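Local coordinates for protein nucleoporin nup120 (Schizosaccharomyces pombe, PDB 4GQ2) that serves as a structural component of the nuclear pore complex and, as a nucleoporin, can take part in docking factors that carry cargo through the pore, at residues I596-V604 with F722-R730. Numbering follows the deposited sequence.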
loop_
_atom_site.group_PDB
_atom_site.type_symbol
_atom_site.label_atom_id
_atom_site.label_comp_id
_atom_site.label_asym_id
_atom_site.label_seq_id
_atom_site.Cartn_x
_atom_site.Cartn_y
_atom_site.Cartn_z
ATOM N N ILE A 596 16.958 5.964 9.817
ATOM C CA ILE A 596 17.140 4.805 10.679
ATOM C C ILE A 596 16.561 3.536 10.033
ATOM O O ILE A 596 17.206 2.473 10.028
ATOM C CB ILE A 596 16.549 5.071 12.077
ATOM C CG1 ILE A 596 17.513 5.947 12.880
ATOM C CG2 ILE A 596 16.269 3.773 12.816
ATOM C CD1 ILE A 596 16.920 6.528 14.152
ATOM N N ARG A 597 15.368 3.658 9.459
ATOM C CA ARG A 597 14.721 2.511 8.834
ATOM C C ARG A 597 15.459 2.044 7.577
ATOM O O ARG A 597 15.506 0.850 7.284
ATOM C CB ARG A 597 13.250 2.807 8.571
ATOM C CG ARG A 597 12.492 3.029 9.872
ATOM C CD ARG A 597 11.038 3.436 9.665
ATOM N NE ARG A 597 10.374 3.473 10.964
ATOM C CZ ARG A 597 9.333 4.236 11.276
ATOM N NH1 ARG A 597 8.798 5.047 10.381
ATOM N NH2 ARG A 597 8.827 4.186 12.500
ATOM N N TYR A 598 16.069 2.989 6.868
ATOM C CA TYR A 598 16.943 2.672 5.744
ATOM C C TYR A 598 18.201 1.922 6.197
ATOM O O TYR A 598 18.621 0.983 5.543
ATOM C CB TYR A 598 17.324 3.954 4.986
ATOM C CG TYR A 598 18.369 3.725 3.917
ATOM C CD1 TYR A 598 19.726 3.692 4.242
ATOM C CD2 TYR A 598 18.002 3.522 2.579
ATOM C CE1 TYR A 598 20.692 3.469 3.271
ATOM C CE2 TYR A 598 18.963 3.304 1.599
ATOM C CZ TYR A 598 20.302 3.281 1.950
ATOM O OH TYR A 598 21.258 3.070 0.988
ATOM N N SER A 599 18.801 2.346 7.311
ATOM C CA SER A 599 19.912 1.613 7.923
ATOM C C SER A 599 19.497 0.213 8.399
ATOM O O SER A 599 20.254 -0.747 8.229
ATOM C CB SER A 599 20.481 2.383 9.112
ATOM O OG SER A 599 21.041 3.603 8.704
ATOM N N LEU A 600 18.309 0.100 8.999
ATOM C CA LEU A 600 17.843 -1.201 9.518
ATOM C C LEU A 600 17.525 -2.139 8.372
ATOM O O LEU A 600 17.823 -3.331 8.433
ATOM C CB LEU A 600 16.628 -1.056 10.454
ATOM C CG LEU A 600 16.851 -0.336 11.787
ATOM C CD1 LEU A 600 15.535 -0.069 12.506
ATOM C CD2 LEU A 600 17.792 -1.142 12.675
ATOM N N ARG A 601 16.939 -1.578 7.319
ATOM C CA ARG A 601 16.679 -2.303 6.078
ATOM C C ARG A 601 17.988 -2.873 5.547
ATOM O O ARG A 601 18.076 -4.056 5.222
ATOM C CB ARG A 601 16.084 -1.337 5.058
ATOM C CG ARG A 601 15.164 -1.938 4.015
ATOM C CD ARG A 601 14.606 -0.828 3.139
ATOM N NE ARG A 601 13.843 0.144 3.925
ATOM C CZ ARG A 601 13.927 1.467 3.794
ATOM N NH1 ARG A 601 14.758 2.005 2.915
ATOM N NH2 ARG A 601 13.190 2.259 4.562
ATOM N N GLU A 602 19.009 -2.021 5.496
ATOM C CA GLU A 602 20.331 -2.391 5.010
ATOM C C GLU A 602 20.900 -3.503 5.891
ATOM O O GLU A 602 21.442 -4.497 5.401
ATOM C CB GLU A 602 21.229 -1.157 5.040
ATOM C CG GLU A 602 22.331 -1.111 4.004
ATOM C CD GLU A 602 22.993 0.258 3.927
ATOM O OE1 GLU A 602 23.143 0.789 2.802
ATOM O OE2 GLU A 602 23.353 0.813 4.989
ATOM N N LEU A 603 20.722 -3.348 7.195
ATOM C CA LEU A 603 21.195 -4.317 8.174
ATOM C C LEU A 603 20.573 -5.706 7.987
ATOM O O LEU A 603 21.267 -6.713 8.109
ATOM C CB LEU A 603 20.900 -3.800 9.582
ATOM C CG LEU A 603 22.002 -3.863 10.633
ATOM C CD1 LEU A 603 23.086 -2.844 10.307
ATOM C CD2 LEU A 603 21.421 -3.593 12.013
ATOM N N VAL A 604 19.274 -5.757 7.689
ATOM C CA VAL A 604 18.559 -7.037 7.615
ATOM C C VAL A 604 18.465 -7.603 6.202
ATOM O O VAL A 604 17.983 -8.718 6.012
ATOM C CB VAL A 604 17.141 -6.980 8.247
ATOM C CG1 VAL A 604 17.203 -6.518 9.698
ATOM C CG2 VAL A 604 16.194 -6.104 7.433
ATOM N N PHE A 722 18.964 -8.846 20.508
ATOM C CA PHE A 722 19.075 -7.893 19.412
ATOM C C PHE A 722 18.738 -8.535 18.065
ATOM O O PHE A 722 17.932 -7.993 17.305
ATOM C CB PHE A 722 20.473 -7.264 19.386
ATOM C CG PHE A 722 20.726 -6.390 18.188
ATOM C CD1 PHE A 722 19.894 -5.311 17.905
ATOM C CD2 PHE A 722 21.802 -6.641 17.346
ATOM C CE1 PHE A 722 20.126 -4.506 16.803
ATOM C CE2 PHE A 722 22.041 -5.838 16.242
ATOM C CZ PHE A 722 21.201 -4.770 15.970
ATOM N N LEU A 723 19.342 -9.690 17.782
ATOM C CA LEU A 723 19.092 -10.405 16.525
ATOM C C LEU A 723 17.621 -10.753 16.345
ATOM O O LEU A 723 17.068 -10.624 15.248
ATOM C CB LEU A 723 19.952 -11.666 16.423
ATOM C CG LEU A 723 21.417 -11.428 16.048
ATOM C CD1 LEU A 723 22.244 -12.683 16.294
ATOM C CD2 LEU A 723 21.573 -10.956 14.607
ATOM N N SER A 724 17.009 -11.194 17.436
ATOM C CA SER A 724 15.589 -11.505 17.508
ATOM C C SER A 724 14.722 -10.279 17.170
ATOM O O SER A 724 13.691 -10.402 16.524
ATOM C CB SER A 724 15.265 -11.979 18.932
ATOM O OG SER A 724 13.924 -12.400 19.028
ATOM N N LEU A 725 15.147 -9.105 17.627
ATOM C CA LEU A 725 14.431 -7.866 17.358
ATOM C C LEU A 725 14.579 -7.435 15.901
ATOM O O LEU A 725 13.614 -6.968 15.287
ATOM C CB LEU A 725 14.899 -6.755 18.294
ATOM C CG LEU A 725 14.458 -6.907 19.751
ATOM C CD1 LEU A 725 15.242 -5.924 20.597
ATOM C CD2 LEU A 725 12.963 -6.682 19.910
ATOM N N LEU A 726 15.778 -7.619 15.355
ATOM C CA LEU A 726 16.051 -7.307 13.962
ATOM C C LEU A 726 15.197 -8.173 13.052
ATOM O O LEU A 726 14.748 -7.728 11.989
ATOM C CB LEU A 726 17.530 -7.521 13.631
ATOM C CG LEU A 726 18.537 -6.405 13.897
ATOM C CD1 LEU A 726 19.915 -6.855 13.431
ATOM C CD2 LEU A 726 18.136 -5.109 13.202
ATOM N N GLU A 727 14.969 -9.409 13.476
ATOM C CA GLU A 727 14.172 -10.327 12.690
ATOM C C GLU A 727 12.701 -9.932 12.734
ATOM O O GLU A 727 12.014 -9.971 11.715
ATOM C CB GLU A 727 14.369 -11.759 13.162
ATOM C CG GLU A 727 13.819 -12.780 12.179
ATOM C CD GLU A 727 14.243 -12.513 10.740
ATOM O OE1 GLU A 727 15.463 -12.585 10.455
ATOM O OE2 GLU A 727 13.352 -12.239 9.896
ATOM N N ASP A 728 12.229 -9.551 13.920
ATOM C CA ASP A 728 10.899 -8.996 14.086
ATOM C C ASP A 728 10.735 -7.744 13.206
ATOM O O ASP A 728 9.786 -7.639 12.417
ATOM C CB ASP A 728 10.674 -8.639 15.559
ATOM C CG ASP A 728 10.409 -9.859 16.429
ATOM O OD1 ASP A 728 10.241 -10.972 15.891
ATOM O OD2 ASP A 728 10.352 -9.696 17.665
ATOM N N TRP A 729 11.675 -6.806 13.342
ATOM C CA TRP A 729 11.660 -5.575 12.565
ATOM C C TRP A 729 11.502 -5.874 11.113
ATOM O O TRP A 729 10.679 -5.254 10.441
ATOM C CB TRP A 729 12.920 -4.745 12.791
ATOM C CG TRP A 729 12.788 -3.381 12.173
ATOM C CD1 TRP A 729 12.256 -2.233 12.756
ATOM C CD2 TRP A 729 13.149 -2.986 10.800
ATOM N NE1 TRP A 729 12.270 -1.177 11.867
ATOM C CE2 TRP A 729 12.787 -1.561 10.674
ATOM C CE3 TRP A 729 13.700 -3.647 9.699
ATOM C CZ2 TRP A 729 12.986 -0.848 9.489
ATOM C CZ3 TRP A 729 13.902 -2.917 8.513
ATOM C CH2 TRP A 729 13.551 -1.552 8.415
ATOM N N ARG A 730 12.279 -6.839 10.623
ATOM C CA ARG A 730 12.268 -7.204 9.214
ATOM C C ARG A 730 10.881 -7.599 8.752
ATOM O O ARG A 730 10.379 -7.047 7.784
ATOM C CB ARG A 730 13.249 -8.345 8.930
ATOM C CG ARG A 730 13.325 -8.708 7.460
ATOM C CD ARG A 730 14.401 -9.746 7.197
ATOM N NE ARG A 730 13.851 -11.073 7.384
ATOM C CZ ARG A 730 13.545 -11.922 6.413
ATOM N NH1 ARG A 730 13.766 -11.631 5.143
ATOM N NH2 ARG A 730 13.031 -13.090 6.742
HETATM O O HOH W 1 15.513 -9.278 4.357
#
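Trp729 fits as a knob into a hole formed by Arg597, Leu600, Arg601 and Val604, and so illustrates how one large side chain can join two steeply crossed helices of an alpha-helical domain, here at an angle of 108° between short axes 10.1 Å apart. CG anti to the backbone N of Trp729 (chi1 -170°) sends the indole across to helix 590-605. Leu600 fills one face in a CH-pi contact: its CB stands 3.6 Å from the centroid of the six-membered ring, 6° off the normal, while CD1 reaches the pyrrole part. Val604 CG2 and Arg597 CG meet the ring at its edge. The rim also approaches the helix backbone obliquely, with CH2 of Trp729 3.3 Å from Arg597 O.

Beside the indole, a small apolar cluster extends the seam. Leu726 CD2 meets both Leu600 CD2 and, at 3.8 Å, Leu603 CD2; the latter methyl also lies at the edge of the Phe722 ring. Val604 splits its methyls, CG1 on Leu726 and CG2 on Arg730 CG (3.9 Å). Leu616 and Phe619 of helix 612-624 pack against Phe722 and Leu600, respectively.

The outer layer is polar. Glu694 of helix 672-703 accepts a hydrogen bond from Trp729 NE1 and pairs with Arg597, tying the indole and the rim of its socket to a third helix. Past Val604, Arg730 bends at chi3, and its NH2 forms a salt bridge with Asp811. A water bridges Arg730 NH1 and Val604 O, whereas Arg730 grips Glu727 OE2 side-on in a salt bridge: NH2 makes a bent bond, and NE a nearly straight one of 2.8 Å to the syn lone pair of OE2.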